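Local coordinates for protein pullulanase (PDB 2WAN) that catalyses the hydrolysis of alpha-1,6-glucosidic bonds in pullulan, and probably in branched starch fragments, as a debranching enzyme of the alpha-amylase superfamily, at residues Y509-Y514 with D551-H556; P570-R575 with T594-A599. One frame throughout, in Å; residues are numbered along the deposited sequence.

Interaction 1 (Y509-Y514 with D551-H556); sequences YDPRNY and DVVYNH
At the C-terminal end of barrel strand 547-552, Asp551, Val553, Tyr554 and His556 meet the loop that carries Tyr509, Pro511 and Tyr514. The hydroxyl OH of Tyr509 donates a hydrogen bond of 2.6 Å to OD2 of Asp551, reaching that oxygen on its syn side but 35° out of the carboxylate plane. With CG anti to its backbone N (chi1 -169°), Asp551 turns its carboxylate toward the tyrosine; OD1 forms a salt bridge with Arg620 of the next barrel strand, while Gln489 bonds to the tyrosine hydroxyl. An alanine in place of Tyr509 would probably leave OD2 of Asp551 without this donor and open a gap beside Val553.

Val553 divides its methyls between two partners: CG2 touches CD1 of Tyr509 at 3.5 Å, whereas CG1 packs on CD of Pro511 at 3.8 Å. The sequence DVVYNH is the first conserved region of the alpha-amylase family, and YDP belongs to the YNWGYDP signature of type I pullulanases, so the contact joins two family motifs beside the mouth of the barrel. A type I turn from Val553 to His556 brings the carbonyl oxygens of these two residues together. The phenol of Tyr514 points into this turn, its OH 3.1 Å from Val553 O and 2.8 Å from His556 O, and Val553 O lies in the plane of the tyrosine ring.

Nearer the backbone end of the same ring, CD1 of Tyr514 approaches CE1 of Tyr554 at 3.5 Å. The two rings are tilted by 21° and slid apart, their centroids separated by 5.1 Å, with little overlap. The hydroxyl of Tyr554 extends to a hydrogen bond with Ser606 on helix 597-614.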
loop_
_atom_site.group_PDB
_atom_site.type_symbol
_atom_site.label_atom_id
_atom_site.label_comp_id
_atom_site.label_asym_id
_atom_site.label_seq_id
_atom_site.Cartn_x
_atom_site.Cartn_y
_atom_site.Cartn_z
ATOM N N TYR A 509 11.161 7.866 -0.035
ATOM C CA TYR A 509 9.784 7.612 -0.517
ATOM C C TYR A 509 9.475 8.305 -1.851
ATOM O O TYR A 509 8.310 8.507 -2.179
ATOM C CB TYR A 509 8.711 7.907 0.567
ATOM C CG TYR A 509 8.890 6.951 1.721
ATOM C CD1 TYR A 509 8.423 5.635 1.622
ATOM C CD2 TYR A 509 9.571 7.337 2.878
ATOM C CE1 TYR A 509 8.630 4.725 2.639
ATOM C CE2 TYR A 509 9.773 6.448 3.903
ATOM C CZ TYR A 509 9.300 5.143 3.779
ATOM O OH TYR A 509 9.546 4.239 4.794
ATOM N N ASP A 510 10.524 8.634 -2.609
ATOM C CA ASP A 510 10.383 9.235 -3.956
ATOM C C ASP A 510 11.053 8.357 -5.043
ATOM O O ASP A 510 12.059 8.753 -5.654
ATOM C CB ASP A 510 10.891 10.689 -3.965
ATOM C CG ASP A 510 12.365 10.817 -3.617
ATOM O OD1 ASP A 510 12.867 10.113 -2.715
ATOM O OD2 ASP A 510 13.025 11.670 -4.247
ATOM N N PRO A 511 10.494 7.154 -5.288
ATOM C CA PRO A 511 11.173 6.209 -6.190
ATOM C C PRO A 511 11.304 6.701 -7.637
ATOM O O PRO A 511 10.435 7.426 -8.154
ATOM C CB PRO A 511 10.283 4.967 -6.131
ATOM C CG PRO A 511 8.938 5.492 -5.749
ATOM C CD PRO A 511 9.197 6.622 -4.818
ATOM N N ARG A 512 12.392 6.298 -8.273
ATOM C CA ARG A 512 12.653 6.647 -9.669
ATOM C C ARG A 512 12.972 5.416 -10.511
ATOM O O ARG A 512 12.456 5.284 -11.632
ATOM C CB ARG A 512 13.819 7.640 -9.767
ATOM C CG ARG A 512 14.137 8.156 -11.209
ATOM C CD ARG A 512 15.303 9.156 -11.162
ATOM N NE ARG A 512 16.536 8.462 -10.787
ATOM C CZ ARG A 512 17.540 8.987 -10.101
ATOM N NH1 ARG A 512 17.509 10.255 -9.703
ATOM N NH2 ARG A 512 18.591 8.236 -9.822
ATOM N N ASN A 513 13.853 4.552 -10.004
ATOM C CA ASN A 513 14.241 3.322 -10.745
ATOM C C ASN A 513 13.940 2.097 -9.876
ATOM O O ASN A 513 14.738 1.696 -9.024
ATOM C CB ASN A 513 15.718 3.349 -11.201
ATOM C CG ASN A 513 16.081 4.653 -11.913
ATOM O OD1 ASN A 513 15.889 4.814 -13.137
ATOM N ND2 ASN A 513 16.579 5.594 -11.149
ATOM N N TYR A 514 12.762 1.523 -10.084
ATOM C CA TYR A 514 12.237 0.510 -9.160
ATOM C C TYR A 514 13.060 -0.767 -9.047
ATOM O O TYR A 514 12.967 -1.471 -8.035
ATOM C CB TYR A 514 10.797 0.147 -9.512
ATOM C CG TYR A 514 9.775 1.214 -9.156
ATOM C CD1 TYR A 514 9.306 1.350 -7.842
ATOM C CD2 TYR A 514 9.268 2.064 -10.136
ATOM C CE1 TYR A 514 8.363 2.311 -7.513
ATOM C CE2 TYR A 514 8.323 3.042 -9.811
ATOM C CZ TYR A 514 7.879 3.147 -8.488
ATOM O OH TYR A 514 6.946 4.096 -8.140
ATOM N N ASP A 551 10.712 -2.391 2.299
ATOM C CA ASP A 551 9.730 -1.284 2.141
ATOM C C ASP A 551 9.761 -0.867 0.665
ATOM O O ASP A 551 10.824 -0.528 0.142
ATOM C CB ASP A 551 10.164 -0.130 3.047
ATOM C CG ASP A 551 9.123 0.965 3.183
ATOM O OD1 ASP A 551 8.227 1.098 2.323
ATOM O OD2 ASP A 551 9.206 1.702 4.190
ATOM N N VAL A 552 8.618 -0.938 -0.012
ATOM C CA VAL A 552 8.535 -0.590 -1.449
ATOM C C VAL A 552 7.411 0.409 -1.713
ATOM O O VAL A 552 6.356 0.369 -1.060
ATOM C CB VAL A 552 8.371 -1.866 -2.343
ATOM C CG1 VAL A 552 9.674 -2.713 -2.329
ATOM C CG2 VAL A 552 7.187 -2.714 -1.854
ATOM N N VAL A 553 7.646 1.298 -2.673
ATOM C CA VAL A 553 6.802 2.463 -2.903
ATOM C C VAL A 553 6.273 2.457 -4.348
ATOM O O VAL A 553 6.496 3.410 -5.108
ATOM C CB VAL A 553 7.583 3.775 -2.591
ATOM C CG1 VAL A 553 6.652 4.998 -2.498
ATOM C CG2 VAL A 553 8.427 3.621 -1.278
ATOM N N TYR A 554 5.542 1.394 -4.692
ATOM C CA TYR A 554 4.879 1.272 -6.002
ATOM C C TYR A 554 3.684 2.196 -6.170
ATOM O O TYR A 554 3.178 2.330 -7.278
ATOM C CB TYR A 554 4.475 -0.189 -6.319
ATOM C CG TYR A 554 5.686 -1.087 -6.413
ATOM C CD1 TYR A 554 6.558 -0.995 -7.509
ATOM C CD2 TYR A 554 5.999 -1.984 -5.389
ATOM C CE1 TYR A 554 7.726 -1.792 -7.587
ATOM C CE2 TYR A 554 7.157 -2.794 -5.463
ATOM C CZ TYR A 554 8.011 -2.683 -6.564
ATOM O OH TYR A 554 9.143 -3.466 -6.604
ATOM N N ASN A 555 3.234 2.848 -5.098
ATOM C CA ASN A 555 1.987 3.621 -5.175
ATOM C C ASN A 555 2.107 4.991 -5.866
ATOM O O ASN A 555 1.083 5.577 -6.213
ATOM C CB ASN A 555 1.368 3.793 -3.778
ATOM C CG ASN A 555 2.199 4.697 -2.886
ATOM O OD1 ASN A 555 2.199 5.914 -3.064
ATOM N ND2 ASN A 555 2.921 4.111 -1.930
ATOM N N HIS A 556 3.336 5.503 -6.024
ATOM C CA HIS A 556 3.597 6.789 -6.701
ATOM C C HIS A 556 5.073 6.896 -7.115
ATOM O O HIS A 556 5.915 6.188 -6.573
ATOM C CB HIS A 556 3.239 7.994 -5.799
ATOM C CG HIS A 556 4.216 8.235 -4.685
ATOM N ND1 HIS A 556 5.209 9.191 -4.757
ATOM C CD2 HIS A 556 4.347 7.647 -3.470
ATOM C CE1 HIS A 556 5.911 9.176 -3.632
ATOM N NE2 HIS A 556 5.405 8.251 -2.836
#

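Interaction 2 (P570-R575 with T594-A599)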
loop_
_atom_site.group_PDB
_atom_site.type_symbol
_atom_site.label_atom_id
_atom_site.label_comp_id
_atom_site.label_asym_id
_atom_site.label_seq_id
_atom_site.Cartn_x
_atom_site.Cartn_y
_atom_site.Cartn_z
ATOM N N PRO A 570 2.547 8.476 -22.237
ATOM C CA PRO A 570 2.053 9.672 -21.555
ATOM C C PRO A 570 0.810 9.438 -20.697
ATOM O O PRO A 570 -0.223 8.956 -21.187
ATOM C CB PRO A 570 1.794 10.648 -22.716
ATOM C CG PRO A 570 2.896 10.310 -23.685
ATOM C CD PRO A 570 3.005 8.798 -23.610
ATOM N N GLN A 571 0.965 9.749 -19.407
ATOM C CA GLN A 571 -0.080 9.656 -18.361
ATOM C C GLN A 571 -0.567 8.282 -17.927
ATOM O O GLN A 571 -1.117 8.155 -16.835
ATOM C CB GLN A 571 -1.315 10.499 -18.706
ATOM C CG GLN A 571 -1.064 11.998 -18.765
ATOM C CD GLN A 571 -2.364 12.752 -18.980
ATOM O OE1 GLN A 571 -3.450 12.164 -18.926
ATOM N NE2 GLN A 571 -2.262 14.048 -19.245
ATOM N N TYR A 572 -0.408 7.273 -18.779
ATOM C CA TYR A 572 -1.079 5.998 -18.602
ATOM C C TYR A 572 -0.676 5.229 -17.339
ATOM O O TYR A 572 -1.465 4.437 -16.827
ATOM C CB TYR A 572 -0.890 5.100 -19.836
ATOM C CG TYR A 572 -1.700 3.819 -19.770
ATOM C CD1 TYR A 572 -3.064 3.820 -20.058
ATOM C CD2 TYR A 572 -1.098 2.602 -19.433
ATOM C CE1 TYR A 572 -3.803 2.668 -19.997
ATOM C CE2 TYR A 572 -1.828 1.440 -19.365
ATOM C CZ TYR A 572 -3.185 1.476 -19.652
ATOM O OH TYR A 572 -3.915 0.344 -19.590
ATOM N N TYR A 573 0.549 5.440 -16.856
ATOM C CA TYR A 573 0.982 4.731 -15.633
ATOM C C TYR A 573 0.411 5.354 -14.356
ATOM O O TYR A 573 0.607 4.802 -13.264
ATOM C CB TYR A 573 2.520 4.628 -15.549
ATOM C CG TYR A 573 3.127 3.614 -16.505
ATOM C CD1 TYR A 573 3.226 2.258 -16.149
ATOM C CD2 TYR A 573 3.615 4.010 -17.757
ATOM C CE1 TYR A 573 3.792 1.312 -17.023
ATOM C CE2 TYR A 573 4.175 3.081 -18.638
ATOM C CZ TYR A 573 4.261 1.733 -18.263
ATOM O OH TYR A 573 4.840 0.815 -19.129
ATOM N N TYR A 574 -0.308 6.471 -14.494
ATOM C CA TYR A 574 -0.811 7.251 -13.344
ATOM C C TYR A 574 -2.335 7.382 -13.397
ATOM O O TYR A 574 -2.925 7.238 -14.461
ATOM C CB TYR A 574 -0.226 8.658 -13.380
ATOM C CG TYR A 574 1.276 8.661 -13.321
ATOM C CD1 TYR A 574 1.936 8.503 -12.104
ATOM C CD2 TYR A 574 2.044 8.771 -14.481
ATOM C CE1 TYR A 574 3.332 8.463 -12.037
ATOM C CE2 TYR A 574 3.446 8.749 -14.422
ATOM C CZ TYR A 574 4.078 8.596 -13.201
ATOM O OH TYR A 574 5.457 8.571 -13.110
ATOM N N ARG A 575 -2.960 7.678 -12.255
ATOM C CA ARG A 575 -4.403 7.926 -12.222
ATOM C C ARG A 575 -4.714 9.385 -12.550
ATOM O O ARG A 575 -4.083 10.305 -12.040
ATOM C CB ARG A 575 -5.031 7.487 -10.885
ATOM C CG ARG A 575 -4.862 5.981 -10.604
ATOM C CD ARG A 575 -5.546 5.513 -9.301
ATOM N NE ARG A 575 -5.376 4.068 -9.181
ATOM C CZ ARG A 575 -4.809 3.435 -8.157
ATOM N NH1 ARG A 575 -4.388 4.107 -7.090
ATOM N NH2 ARG A 575 -4.694 2.108 -8.197
ATOM N N THR A 594 -2.630 0.996 -10.895
ATOM C CA THR A 594 -2.580 -0.469 -10.920
ATOM C C THR A 594 -3.798 -1.129 -11.583
ATOM O O THR A 594 -3.744 -2.315 -11.912
ATOM C CB THR A 594 -2.423 -1.063 -9.488
ATOM O OG1 THR A 594 -3.482 -0.558 -8.667
ATOM C CG2 THR A 594 -1.105 -0.637 -8.887
ATOM N N GLU A 595 -4.881 -0.367 -11.779
ATOM C CA GLU A 595 -6.048 -0.853 -12.535
ATOM C C GLU A 595 -5.783 -0.920 -14.051
ATOM O O GLU A 595 -6.611 -1.430 -14.814
ATOM C CB GLU A 595 -7.306 -0.012 -12.243
ATOM C CG GLU A 595 -7.331 1.391 -12.862
ATOM C CD GLU A 595 -6.692 2.470 -12.001
ATOM O OE1 GLU A 595 -5.867 2.159 -11.111
ATOM O OE2 GLU A 595 -7.003 3.656 -12.223
ATOM N N HIS A 596 -4.646 -0.382 -14.479
ATOM C CA HIS A 596 -4.218 -0.470 -15.879
ATOM C C HIS A 596 -3.339 -1.712 -15.978
ATOM O O HIS A 596 -2.297 -1.762 -15.318
ATOM C CB HIS A 596 -3.411 0.766 -16.291
ATOM C CG HIS A 596 -4.227 1.996 -16.582
ATOM N ND1 HIS A 596 -5.596 1.983 -16.768
ATOM C CD2 HIS A 596 -3.841 3.280 -16.754
ATOM C CE1 HIS A 596 -6.014 3.210 -17.041
ATOM N NE2 HIS A 596 -4.969 4.015 -17.033
ATOM N N PRO A 597 -3.740 -2.715 -16.784
ATOM C CA PRO A 597 -3.056 -4.023 -16.838
ATOM C C PRO A 597 -1.517 -3.985 -16.948
ATOM O O PRO A 597 -0.837 -4.723 -16.215
ATOM C CB PRO A 597 -3.674 -4.690 -18.067
ATOM C CG PRO A 597 -5.109 -4.141 -18.057
ATOM C CD PRO A 597 -4.957 -2.702 -17.631
ATOM N N MET A 598 -0.973 -3.153 -17.842
ATOM C CA MET A 598 0.489 -3.103 -18.021
ATOM C C MET A 598 1.197 -2.397 -16.871
ATOM O O MET A 598 2.366 -2.676 -16.599
ATOM C CB MET A 598 0.889 -2.518 -19.381
ATOM C CG MET A 598 0.558 -3.439 -20.579
ATOM S SD MET A 598 1.302 -5.078 -20.590
ATOM C CE MET A 598 3.025 -4.687 -20.874
ATOM N N ALA A 599 0.493 -1.492 -16.193
ATOM C CA ALA A 599 1.036 -0.866 -14.995
ATOM C C ALA A 599 1.060 -1.920 -13.871
ATOM O O ALA A 599 2.069 -2.085 -13.159
ATOM C CB ALA A 599 0.208 0.355 -14.619
HETATM O O HOH W 1 -2.450 -1.967 -19.866
HETATM O O HOH W 2 -4.385 7.278 -16.864
#
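Tyr572 lies flat against His596, the N-cap residue of helix 597-614, where a type I turn from Gln571 to Tyr574 packs on the start of a helix of the catalytic domain. The rings form an offset stack, centroids 3.8 Å apart and planes only 4° off parallel, with CD2 of the histidine over the tyrosine ring. CG of Tyr572 stands anti to its backbone N (chi1 -174°), which carries the phenol along the imidazole to the first turn of the helix. There a water donates to Tyr572 OH and accepts from Met598 N, while Asn307 also bonds the hydroxyl.

Tyr573 sets CD1 against CB of Ala599 at 3.9 Å and stacks on Phe565. Tyr574 takes part through its backbone: a second water donates to its O atom, at 2.8 Å, and has a weak bond to NE2 of His596.

Arg575 meets Glu595 side-on, the guanidinium and carboxylate nearly coplanar, and its NH1 makes another salt bridge, to Glu591. Its NE donates to Glu595 OE1 at 2.8 Å with an N-H...O angle of 161°, and NH2 reaches that same oxygen at 3.1 Å.

In the fold
Along the chain, the loop after barrel strand 485-488 carries residues 509-514, the helix 529-543 follows, and strand 547-552 returns to bring 551-556 alongside; interaction 1 closes this helix-and-strand excursion. Interaction 2 opens only after that, holding 570-575 to 594-599 round a segment with no helix or strand, so the two lie in series, without nesting or crossing. Their centres lie about 15 Å apart and they do not touch. Helix 597-614 connects them: interaction 2 packs on its start, and Tyr554 of interaction 1 packs against Val603, Val607 and Trp610 further along. Tyr573 and Met598 also touch Trp332, joining this part of the catalytic domain to strand 326-332 of the carbohydrate-binding module 48 domain.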